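Local structure of aldose 1-epimerase (Caenorhabditis elegans, 1LUR) at residues A[82-87]-A[164-169]; A[108-113]-A[124-129]; A[173-178]-A[300-305]; A[186-191]-A[256-261]. The protein probably interconverts the alpha and beta anomers of aldose sugars such as galactose. All coordinates share one frame; numbering follows the deposited sequence.

Interactions 1 and 3 are buried contacts. Interaction 3 lies deepest, about 7 Å from the chain centre to its own, and joins neighbouring strands of one large antiparallel sheet; interaction 1, about 21 Å out, sets a small hairpin against a short strand. Interactions 2 and 4, partly buried, belong to opposite ends of another sheet. Interaction 1 has no hydrogen bond between its segments, side chains packing on each other and on main chain, whereas the other three combine backbone pairing with aromatic contacts. Charge enters at the partly buried sites: an arginine makes a weak bond to a carbonyl in interaction 2, and two glutamates surround another in interaction 4. Interactions 3 and 4 touch, Asp178 meeting Ser260.

Interaction 1 (A[82-87]-A[164-169]); sequences LHFDGK and PGLLAL
Leu82 and Leu166 meet tip to tip where a tight beta hairpin, strands 81-84 and 87-90 joined by a type I' turn, packs on the segment 164-169. No hydrogen bond crosses between the two pieces; side chains of the hairpin pack on side chains and main chain of the other segment. Leu82 leads with its methyl groups, and Leu82 CD2 lies 3.5 Å from Leu166 CD1. Phe84, two residues on, carries most of the contact. Its CG is anti to the backbone N (chi1 -178°), and the side chain slides past that of Leu166 in the opposite direction, with Phe84 CD1 3.8 Å from Leu166 CD2. Farther out, the end of the ring packs on the Pro164-Gly165 backbone. Phe84 CZ is 3.5 Å from Gly165 N. On the neighbouring ring corner, Phe84 CE2 comes equally near, 3.5 Å, to Pro164 O. Pro164 CB lies at the ring edge, in its plane. Tyr89 of the returning hairpin strand touches both Leu82 and Phe84, and Ser320 also touches Phe84. The turn itself is closed by paired backbone bonds between Phe84 and Lys87. Asp85, in the turn, crosses Pro164 at about a right angle, while its carboxylate forms a salt bridge with Arg322 through OD1; the other oxygen, Asp85 OD2, stops 4.2 Å from Pro164 CB.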
# COMPACT_ATOMS: atom_id res chain seq x y z
N LEU A 82 22.31 3.23 3.26
CA LEU A 82 22.36 2.24 2.19
C LEU A 82 23.53 2.55 1.28
O LEU A 82 24.11 3.63 1.34
CB LEU A 82 21.05 2.24 1.38
CG LEU A 82 20.68 3.49 0.58
CD1 LEU A 82 21.44 3.52 -0.75
CD2 LEU A 82 19.18 3.49 0.33
N HIS A 83 23.87 1.59 0.44
CA HIS A 83 24.96 1.76 -0.50
C HIS A 83 24.36 1.63 -1.89
O HIS A 83 23.66 0.66 -2.18
CB HIS A 83 26.04 0.69 -0.27
CG HIS A 83 26.63 0.73 1.10
ND1 HIS A 83 26.04 0.13 2.19
CD2 HIS A 83 27.74 1.34 1.58
CE1 HIS A 83 26.76 0.36 3.27
NE2 HIS A 83 27.80 1.09 2.93
N PHE A 84 24.62 2.61 -2.74
CA PHE A 84 24.09 2.58 -4.10
C PHE A 84 25.20 2.91 -5.08
O PHE A 84 25.78 3.99 -5.03
CB PHE A 84 22.95 3.59 -4.26
CG PHE A 84 22.34 3.58 -5.62
CD1 PHE A 84 21.50 2.55 -6.02
CD2 PHE A 84 22.65 4.58 -6.54
CE1 PHE A 84 20.97 2.51 -7.31
CE2 PHE A 84 22.13 4.55 -7.83
CZ PHE A 84 21.30 3.51 -8.22
N ASP A 85 25.48 1.97 -5.98
CA ASP A 85 26.52 2.17 -6.98
C ASP A 85 27.88 2.56 -6.37
O ASP A 85 28.56 3.46 -6.86
CB ASP A 85 26.06 3.23 -7.99
CG ASP A 85 25.00 2.70 -8.97
OD1 ASP A 85 24.61 1.51 -8.85
OD2 ASP A 85 24.56 3.46 -9.85
N GLY A 86 28.24 1.88 -5.28
CA GLY A 86 29.50 2.14 -4.61
C GLY A 86 29.56 3.41 -3.78
O GLY A 86 30.62 3.82 -3.31
N LYS A 87 28.41 4.05 -3.59
CA LYS A 87 28.36 5.28 -2.82
C LYS A 87 27.38 5.13 -1.66
O LYS A 87 26.29 4.60 -1.83
CB LYS A 87 27.94 6.42 -3.74
CG LYS A 87 28.09 7.80 -3.16
CD LYS A 87 27.66 8.84 -4.18
CE LYS A 87 27.67 10.23 -3.59
NZ LYS A 87 27.02 11.19 -4.52
N PRO A 164 20.32 7.73 -12.02
CA PRO A 164 20.15 6.42 -11.38
C PRO A 164 19.81 6.52 -9.90
O PRO A 164 20.39 7.32 -9.17
CB PRO A 164 21.51 5.75 -11.57
CG PRO A 164 22.10 6.45 -12.74
CD PRO A 164 21.69 7.87 -12.54
N GLY A 165 18.87 5.69 -9.45
CA GLY A 165 18.49 5.72 -8.05
C GLY A 165 17.66 4.50 -7.68
O GLY A 165 17.70 3.48 -8.37
N LEU A 166 16.92 4.61 -6.59
CA LEU A 166 16.08 3.51 -6.13
C LEU A 166 14.62 3.94 -6.14
O LEU A 166 14.30 5.09 -5.87
CB LEU A 166 16.49 3.11 -4.70
CG LEU A 166 17.93 2.65 -4.45
CD1 LEU A 166 18.25 2.70 -2.96
CD2 LEU A 166 18.12 1.23 -4.98
N LEU A 167 13.72 3.01 -6.47
CA LEU A 167 12.30 3.31 -6.49
C LEU A 167 11.51 2.03 -6.23
O LEU A 167 11.58 1.05 -6.99
CB LEU A 167 11.85 3.93 -7.82
CG LEU A 167 10.45 4.58 -7.74
CD1 LEU A 167 10.53 5.90 -6.99
CD2 LEU A 167 9.88 4.81 -9.13
N ALA A 168 10.78 2.03 -5.12
CA ALA A 168 9.97 0.88 -4.74
C ALA A 168 8.74 1.47 -4.08
O ALA A 168 8.78 1.89 -2.92
CB ALA A 168 10.75 0.00 -3.77
N LEU A 169 7.65 1.52 -4.83
CA LEU A 169 6.41 2.09 -4.32
C LEU A 169 5.39 1.08 -3.83
O LEU A 169 5.58 -0.13 -3.93
CB LEU A 169 5.74 2.91 -5.43
CG LEU A 169 6.63 3.78 -6.32
CD1 LEU A 169 5.81 4.31 -7.49
CD2 LEU A 169 7.22 4.92 -5.50

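Interaction 2 (A[108-113]-A[124-129]); sequences GYRKWE and FSVRAN
Val126 presses its CG1 methyl over the six-membered ring of Trp112, a CH-pi contact of 3.3 Å from Val126 CG1 to the ring centroid and only 3° off the ring normal. The valine takes a crowded position to do this, CG1 lying between the backbone N and the carbonyl carbon (chi1 72°), and its other methyl serves a second flat group. Val126 CG2 sits over the centre of the Arg110 guanidinium, 4.1 Å from Arg110 CZ. The arginine chain bends at chi3, which turns NE, and Arg110 NH1 makes a short but weak hydrogen bond of 2.7 Å to Arg127 O, which lies at the edge of the guanidinium. Ala128 CB is near that same edge, 3.4 Å from Arg110 NH1. Toward the other end, Trp112 CE3 lies 3.7 Å from Phe124 CB, while the indole NE1 is taken up by Leu107 O and the ring also touches Ile141 and Val143 of the adjoining strand. An alanine in place of Trp112 would probably open a gap beneath Val126 CG1 and leave Leu107 O without its indole donor. Beyond the indole, Glu113 and Ser125 form an antiparallel hydrogen-bonded pair, with Glu113 N to Ser125 O at 2.8 Å and a return bond from Ser125 N to Glu113 O. Here the incoming loop enters the beta hairpin of strands 113-118 and 121-129, at the edge of the large antiparallel sheet.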
# COMPACT_ATOMS: atom_id res chain seq x y z
N GLY A 108 4.39 10.30 -0.33
CA GLY A 108 3.12 10.33 0.36
C GLY A 108 2.81 11.67 1.01
O GLY A 108 1.65 11.96 1.32
N TYR A 109 3.84 12.49 1.21
CA TYR A 109 3.66 13.80 1.84
C TYR A 109 3.78 14.96 0.87
O TYR A 109 3.96 16.10 1.29
CB TYR A 109 4.68 14.00 2.97
CG TYR A 109 4.46 13.08 4.13
CD1 TYR A 109 3.31 13.16 4.91
CD2 TYR A 109 5.40 12.09 4.44
CE1 TYR A 109 3.09 12.28 5.96
CE2 TYR A 109 5.18 11.20 5.49
CZ TYR A 109 4.02 11.31 6.25
OH TYR A 109 3.78 10.42 7.27
N ARG A 110 3.67 14.68 -0.42
CA ARG A 110 3.77 15.75 -1.40
C ARG A 110 2.53 15.89 -2.27
O ARG A 110 1.75 14.96 -2.42
CB ARG A 110 5.01 15.52 -2.27
CG ARG A 110 6.29 15.51 -1.44
CD ARG A 110 7.49 15.32 -2.32
NE ARG A 110 7.55 16.36 -3.33
CZ ARG A 110 8.36 16.33 -4.38
NH1 ARG A 110 9.19 15.30 -4.55
NH2 ARG A 110 8.34 17.32 -5.27
N LYS A 111 2.34 17.09 -2.81
CA LYS A 111 1.20 17.39 -3.66
C LYS A 111 1.50 16.99 -5.10
O LYS A 111 2.35 17.60 -5.76
CB LYS A 111 0.88 18.89 -3.58
CG LYS A 111 0.79 19.43 -2.16
CD LYS A 111 0.33 20.89 -2.13
CE LYS A 111 -1.16 20.99 -2.45
NZ LYS A 111 -1.96 20.25 -1.43
N TRP A 112 0.81 15.96 -5.58
CA TRP A 112 1.01 15.48 -6.94
C TRP A 112 0.17 16.30 -7.93
O TRP A 112 -0.86 16.85 -7.56
CB TRP A 112 0.57 14.02 -7.06
CG TRP A 112 1.37 13.06 -6.25
CD1 TRP A 112 1.61 13.10 -4.91
CD2 TRP A 112 1.98 11.86 -6.74
NE1 TRP A 112 2.33 11.98 -4.52
CE2 TRP A 112 2.57 11.21 -5.63
CE3 TRP A 112 2.08 11.27 -8.00
CZ2 TRP A 112 3.25 9.99 -5.75
CZ3 TRP A 112 2.76 10.05 -8.12
CH2 TRP A 112 3.33 9.43 -7.00
N GLU A 113 0.62 16.34 -9.18
CA GLU A 113 -0.08 17.08 -10.23
C GLU A 113 -1.13 16.16 -10.86
O GLU A 113 -0.92 14.95 -10.94
CB GLU A 113 0.89 17.52 -11.32
CG GLU A 113 1.91 18.56 -10.89
CD GLU A 113 1.30 19.94 -10.78
OE1 GLU A 113 0.87 20.48 -11.82
OE2 GLU A 113 1.25 20.50 -9.66
N PHE A 124 -1.95 10.92 -11.58
CA PHE A 124 -1.19 11.92 -10.84
C PHE A 124 0.28 11.77 -11.21
O PHE A 124 0.73 10.68 -11.54
CB PHE A 124 -1.30 11.70 -9.33
CG PHE A 124 -2.70 11.75 -8.80
CD1 PHE A 124 -3.36 10.59 -8.42
CD2 PHE A 124 -3.36 12.97 -8.66
CE1 PHE A 124 -4.65 10.63 -7.90
CE2 PHE A 124 -4.65 13.03 -8.14
CZ PHE A 124 -5.30 11.86 -7.76
N SER A 125 1.02 12.87 -11.16
CA SER A 125 2.43 12.82 -11.49
C SER A 125 3.20 13.69 -10.50
O SER A 125 2.64 14.62 -9.94
CB SER A 125 2.67 13.31 -12.92
OG SER A 125 4.03 13.11 -13.29
N VAL A 126 4.46 13.35 -10.27
CA VAL A 126 5.30 14.10 -9.35
C VAL A 126 6.76 13.76 -9.60
O VAL A 126 7.09 12.68 -10.08
CB VAL A 126 4.95 13.77 -7.88
CG1 VAL A 126 5.42 12.37 -7.52
CG2 VAL A 126 5.57 14.81 -6.95
N ARG A 127 7.64 14.70 -9.28
CA ARG A 127 9.07 14.50 -9.47
C ARG A 127 9.75 14.54 -8.12
O ARG A 127 9.31 15.24 -7.21
CB ARG A 127 9.66 15.60 -10.35
CG ARG A 127 9.19 15.57 -11.79
CD ARG A 127 9.69 16.81 -12.52
NE ARG A 127 9.39 16.77 -13.95
CZ ARG A 127 10.02 15.99 -14.82
NH1 ARG A 127 11.01 15.20 -14.42
NH2 ARG A 127 9.66 16.00 -16.10
N ALA A 128 10.83 13.78 -7.99
CA ALA A 128 11.57 13.72 -6.74
C ALA A 128 13.04 13.42 -7.02
O ALA A 128 13.36 12.58 -7.87
CB ALA A 128 10.98 12.65 -5.83
N ASN A 129 13.93 14.12 -6.32
CA ASN A 129 15.37 13.92 -6.47
C ASN A 129 16.01 13.90 -5.10
O ASN A 129 15.35 14.12 -4.09
CB ASN A 129 15.99 15.04 -7.32
CG ASN A 129 15.76 16.42 -6.75
OD1 ASN A 129 15.59 16.59 -5.54
ND2 ASN A 129 15.76 17.43 -7.62

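Interaction 3 (A[173-178]-A[300-305]); sequences AYWNLD and LAIEPQ
Trp175 and Leu300 exchange two backbone hydrogen bonds, an antiparallel hydrogen-bonded pair. The bond from Trp175 N to Leu300 O is 2.8 Å long and nearly straight at the hydrogen (167°), although the donor stands well above the carbonyl plane. Leu300 N returns a bond of the same length, 2.8 Å, to Trp175 O. Trp175 thus has both backbone N and O satisfied by Leu300. Two residues along, past the Tyr174-Ala301 pair, Ala173 O receives a weak bond from Ile302 N at 3.4 Å and also meets the CA-H of Ala301. On the other edge of the first strand, Tyr174 has a backbone bond to Leu51 and Asn176 one to Leu49.

The indole NE1 is served by a water that lies in the ring plane: it accepts weakly from Trp175 NE1 at 3.4 Å and donates to Ile302 O at 2.6 Å, linking the side chain of one strand to the backbone of the other. With CG anti to its carbonyl carbon (chi1 -54°), Trp175 crosses Ile302 at about a right angle, Trp175 CD1 lying 3.7 Å from Ile302 CG1. On the other face of the sheet, Tyr174 and Ala301 form the non-hydrogen-bonded pair, Ala301 CB sitting over the centre of the tyrosine ring, 4.3 Å from its centroid. The phenol OH finds its hydrogen-bond partner in Ala64 O.

Strand 300-305 lies between strands 170-175 and 275-279, bonded to the latter through Ala301 to Tyr279 and Glu303 to His277. Leu267 of strand 265-271 touches both Trp175 and Ile302, so this face packs against the other large sheet of the beta-sandwich fold characteristic of the galactose mutarotase family.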
# COMPACT_ATOMS: atom_id res chain seq x y z
N ALA A 173 -3.46 1.95 1.54
CA ALA A 173 -4.85 2.00 1.97
C ALA A 173 -5.12 0.97 3.07
O ALA A 173 -4.66 -0.16 2.99
CB ALA A 173 -5.78 1.75 0.78
N TYR A 174 -5.85 1.39 4.10
CA TYR A 174 -6.21 0.53 5.22
C TYR A 174 -7.61 0.01 4.90
O TYR A 174 -8.53 0.81 4.73
CB TYR A 174 -6.26 1.32 6.53
CG TYR A 174 -4.93 1.73 7.12
CD1 TYR A 174 -4.12 2.69 6.50
CD2 TYR A 174 -4.49 1.21 8.33
CE1 TYR A 174 -2.93 3.12 7.08
CE2 TYR A 174 -3.31 1.63 8.93
CZ TYR A 174 -2.53 2.58 8.30
OH TYR A 174 -1.35 2.99 8.90
N TRP A 175 -7.77 -1.31 4.83
CA TRP A 175 -9.07 -1.89 4.52
C TRP A 175 -9.89 -2.47 5.66
O TRP A 175 -9.37 -3.11 6.57
CB TRP A 175 -8.90 -2.97 3.45
CG TRP A 175 -8.20 -2.49 2.22
CD1 TRP A 175 -6.85 -2.44 2.01
CD2 TRP A 175 -8.81 -1.96 1.03
NE1 TRP A 175 -6.58 -1.92 0.77
CE2 TRP A 175 -7.76 -1.61 0.15
CE3 TRP A 175 -10.13 -1.74 0.63
CZ2 TRP A 175 -8.00 -1.06 -1.12
CZ3 TRP A 175 -10.37 -1.19 -0.62
CH2 TRP A 175 -9.31 -0.86 -1.48
N ASN A 176 -11.20 -2.22 5.59
CA ASN A 176 -12.19 -2.67 6.56
C ASN A 176 -13.45 -2.75 5.69
O ASN A 176 -13.98 -1.72 5.26
CB ASN A 176 -12.38 -1.64 7.68
CG ASN A 176 -13.42 -2.07 8.69
OD1 ASN A 176 -14.58 -2.30 8.35
ND2 ASN A 176 -13.01 -2.19 9.95
N LEU A 177 -13.91 -3.96 5.44
CA LEU A 177 -15.09 -4.19 4.61
C LEU A 177 -16.49 -4.13 5.22
O LEU A 177 -17.47 -4.13 4.48
CB LEU A 177 -14.92 -5.53 3.89
CG LEU A 177 -13.52 -5.81 3.34
CD1 LEU A 177 -13.49 -7.17 2.64
CD2 LEU A 177 -13.11 -4.71 2.37
N ASP A 178 -16.61 -4.06 6.55
CA ASP A 178 -17.95 -4.01 7.14
C ASP A 178 -18.19 -2.97 8.23
O ASP A 178 -19.28 -2.89 8.79
CB ASP A 178 -18.33 -5.39 7.69
CG ASP A 178 -17.34 -5.91 8.71
OD1 ASP A 178 -16.91 -5.12 9.58
OD2 ASP A 178 -17.00 -7.11 8.66
N LEU A 300 -6.98 -3.42 7.91
CA LEU A 300 -5.87 -4.20 7.40
C LEU A 300 -5.22 -3.44 6.26
O LEU A 300 -5.82 -3.28 5.19
CB LEU A 300 -6.35 -5.56 6.90
CG LEU A 300 -5.27 -6.46 6.29
CD1 LEU A 300 -4.31 -6.90 7.38
CD2 LEU A 300 -5.90 -7.67 5.63
N ALA A 301 -4.00 -2.96 6.48
CA ALA A 301 -3.28 -2.23 5.45
C ALA A 301 -2.75 -3.29 4.51
O ALA A 301 -2.09 -4.24 4.94
CB ALA A 301 -2.14 -1.43 6.06
N ILE A 302 -3.06 -3.15 3.23
CA ILE A 302 -2.61 -4.10 2.22
C ILE A 302 -1.71 -3.30 1.29
O ILE A 302 -2.17 -2.42 0.57
CB ILE A 302 -3.81 -4.70 1.46
CG1 ILE A 302 -4.73 -5.42 2.45
CG2 ILE A 302 -3.32 -5.67 0.40
CD1 ILE A 302 -5.94 -6.10 1.82
N GLU A 303 -0.42 -3.61 1.32
CA GLU A 303 0.57 -2.91 0.50
C GLU A 303 1.40 -3.77 -0.44
O GLU A 303 2.43 -4.32 -0.04
CB GLU A 303 1.51 -2.13 1.43
CG GLU A 303 0.84 -1.72 2.74
CD GLU A 303 1.80 -1.13 3.77
OE1 GLU A 303 1.48 -1.18 4.97
OE2 GLU A 303 2.86 -0.60 3.38
N PRO A 304 0.95 -3.91 -1.70
CA PRO A 304 1.69 -4.70 -2.69
C PRO A 304 2.97 -3.91 -2.92
O PRO A 304 2.90 -2.71 -3.18
CB PRO A 304 0.77 -4.68 -3.90
CG PRO A 304 -0.60 -4.64 -3.27
CD PRO A 304 -0.41 -3.62 -2.17
N GLN A 305 4.13 -4.55 -2.83
CA GLN A 305 5.39 -3.82 -3.01
C GLN A 305 6.54 -4.80 -3.18
O GLN A 305 6.33 -6.02 -3.21
CB GLN A 305 5.66 -3.02 -1.73
CG GLN A 305 5.80 -3.97 -0.52
CD GLN A 305 6.19 -3.30 0.79
OE1 GLN A 305 5.45 -2.48 1.33
NE2 GLN A 305 7.36 -3.67 1.32
O HOH W 1 -3.78 -1.10 -0.95

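Interaction 4 (A[186-191]-A[256-261]); sequences HFLEME and LRFWSE
Phe187 sets its CB over one face of the Trp259 indole, while its ring, near parallel to the five-membered ring (14°), is slid aside and barely overlaps. The tryptophan CG lies between the backbone N and the carbonyl carbon (chi1 70°). At the indole edge stands Glu189 CB. An alanine at Trp259 removes the indole under Phe187 CB and beside its ring, which would probably open a gap there and leave the phenyl ring freer to turn. Farther along the same side of the sheet, Glu191 OE2 forms a salt bridge with Arg257 NH1 at 3.1 Å, its hydrogen bond weak in angle. Glu189 OE2 stands over a face of that guanidinium, 3.9 Å from Arg257 NH1, a long ion pair of charges alone. The opposite side is apolar. There Leu188 CD1 lies 3.6 Å from Phe258 CD1. Met190, a selenomethionine, brings CG to 3.7 Å from Leu256 CB. At the strand end, the His186 ring is near parallel to that of Phe258 but slid apart. Behind these side chains, strands 187-190 and 256-259 run antiparallel, with hydrogen-bonded pairs Phe187-Trp259 and Glu189-Arg257. Leu300 touches Leu188 and Phe258, and Leu278 packs on Leu188, Met190 and Leu256, so the apolar side faces the other sheet of the sandwich. Chemistry thus divides by face: hydrophobic packing inward, and on the partly exposed side aromatic contact and a salt-bridge network in which two carboxylates probably share the single charge of Arg257.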
# COMPACT_ATOMS: atom_id res chain seq x y z
N HIS A 186 -12.55 -10.83 10.03
CA HIS A 186 -12.39 -10.91 8.59
C HIS A 186 -11.58 -12.15 8.22
O HIS A 186 -10.71 -12.58 8.98
CB HIS A 186 -11.66 -9.68 8.05
CG HIS A 186 -12.53 -8.47 7.92
ND1 HIS A 186 -13.17 -7.89 8.99
CD2 HIS A 186 -12.84 -7.72 6.83
CE1 HIS A 186 -13.84 -6.83 8.57
NE2 HIS A 186 -13.65 -6.70 7.27
N PHE A 187 -11.87 -12.72 7.06
CA PHE A 187 -11.16 -13.90 6.60
C PHE A 187 -10.11 -13.45 5.60
O PHE A 187 -10.34 -12.51 4.84
CB PHE A 187 -12.11 -14.89 5.92
CG PHE A 187 -12.92 -15.72 6.88
CD1 PHE A 187 -13.93 -15.15 7.64
CD2 PHE A 187 -12.67 -17.08 7.00
CE1 PHE A 187 -14.69 -15.93 8.51
CE2 PHE A 187 -13.42 -17.87 7.87
CZ PHE A 187 -14.43 -17.29 8.62
N LEU A 188 -8.97 -14.13 5.60
CA LEU A 188 -7.90 -13.78 4.68
C LEU A 188 -7.26 -15.05 4.14
O LEU A 188 -7.00 -15.99 4.89
CB LEU A 188 -6.85 -12.93 5.39
CG LEU A 188 -5.70 -12.35 4.55
CD1 LEU A 188 -6.26 -11.42 3.47
CD2 LEU A 188 -4.74 -11.59 5.46
N GLU A 189 -7.02 -15.06 2.84
CA GLU A 189 -6.41 -16.21 2.18
C GLU A 189 -5.35 -15.68 1.23
O GLU A 189 -5.63 -14.84 0.37
CB GLU A 189 -7.46 -17.02 1.42
CG GLU A 189 -6.89 -18.20 0.66
CD GLU A 189 -7.92 -19.30 0.44
OE1 GLU A 189 -8.34 -19.93 1.43
OE2 GLU A 189 -8.30 -19.52 -0.73
N MSE A 190 -4.12 -16.18 1.37
CA MSE A 190 -3.03 -15.75 0.52
C MSE A 190 -2.16 -16.87 -0.02
O MSE A 190 -1.90 -17.86 0.66
CB MSE A 190 -2.11 -14.80 1.28
CG MSE A 190 -2.28 -13.34 0.95
SE MSE A 190 -0.66 -12.38 1.42
CE MSE A 190 0.30 -12.57 -0.25
N GLU A 191 -1.71 -16.70 -1.26
CA GLU A 191 -0.86 -17.69 -1.89
C GLU A 191 0.57 -17.27 -1.51
O GLU A 191 1.32 -16.76 -2.34
CB GLU A 191 -1.03 -17.66 -3.40
CG GLU A 191 -2.47 -17.82 -3.87
CD GLU A 191 -3.15 -19.03 -3.26
OE1 GLU A 191 -2.53 -20.11 -3.27
OE2 GLU A 191 -4.30 -18.89 -2.79
N LEU A 256 -4.42 -12.92 -3.29
CA LEU A 256 -4.99 -12.59 -2.00
C LEU A 256 -6.50 -12.36 -2.08
O LEU A 256 -6.99 -11.73 -3.01
CB LEU A 256 -4.31 -11.35 -1.42
CG LEU A 256 -4.88 -10.72 -0.15
CD1 LEU A 256 -3.81 -9.88 0.53
CD2 LEU A 256 -6.09 -9.86 -0.48
N ARG A 257 -7.21 -12.89 -1.08
CA ARG A 257 -8.66 -12.76 -0.99
C ARG A 257 -8.95 -12.33 0.44
O ARG A 257 -8.55 -13.00 1.39
CB ARG A 257 -9.32 -14.11 -1.30
CG ARG A 257 -8.84 -14.74 -2.60
CD ARG A 257 -9.29 -16.19 -2.74
NE ARG A 257 -8.60 -16.89 -3.83
CZ ARG A 257 -7.29 -17.15 -3.85
NH1 ARG A 257 -6.52 -16.78 -2.84
NH2 ARG A 257 -6.76 -17.79 -4.89
N PHE A 258 -9.63 -11.20 0.59
CA PHE A 258 -9.98 -10.65 1.89
C PHE A 258 -11.50 -10.43 1.89
O PHE A 258 -12.03 -9.78 0.99
CB PHE A 258 -9.24 -9.32 2.07
CG PHE A 258 -9.36 -8.70 3.44
CD1 PHE A 258 -9.11 -9.45 4.58
CD2 PHE A 258 -9.65 -7.35 3.57
CE1 PHE A 258 -9.15 -8.85 5.85
CE2 PHE A 258 -9.70 -6.74 4.83
CZ PHE A 258 -9.44 -7.50 5.97
N TRP A 259 -12.20 -10.98 2.88
CA TRP A 259 -13.65 -10.81 2.91
C TRP A 259 -14.26 -10.83 4.30
O TRP A 259 -13.62 -11.20 5.28
CB TRP A 259 -14.30 -11.88 2.04
CG TRP A 259 -14.21 -13.28 2.60
CD1 TRP A 259 -15.11 -13.89 3.43
CD2 TRP A 259 -13.16 -14.22 2.38
NE1 TRP A 259 -14.68 -15.16 3.74
CE2 TRP A 259 -13.48 -15.39 3.11
CE3 TRP A 259 -11.97 -14.20 1.64
CZ2 TRP A 259 -12.66 -16.52 3.12
CZ3 TRP A 259 -11.15 -15.33 1.65
CH2 TRP A 259 -11.50 -16.47 2.38
N SER A 260 -15.53 -10.42 4.36
CA SER A 260 -16.29 -10.37 5.60
C SER A 260 -17.64 -11.07 5.42
O SER A 260 -18.46 -10.63 4.62
CB SER A 260 -16.53 -8.91 6.00
OG SER A 260 -17.61 -8.80 6.91
N GLU A 261 -17.85 -12.16 6.16
CA GLU A 261 -19.12 -12.89 6.05
C GLU A 261 -20.24 -11.96 6.48
O GLU A 261 -21.38 -12.10 6.04
CB GLU A 261 -19.10 -14.14 6.93
CG GLU A 261 -18.08 -15.19 6.50
CD GLU A 261 -18.03 -16.39 7.42
OE1 GLU A 261 -18.04 -16.19 8.65
OE2 GLU A 261 -17.97 -17.53 6.91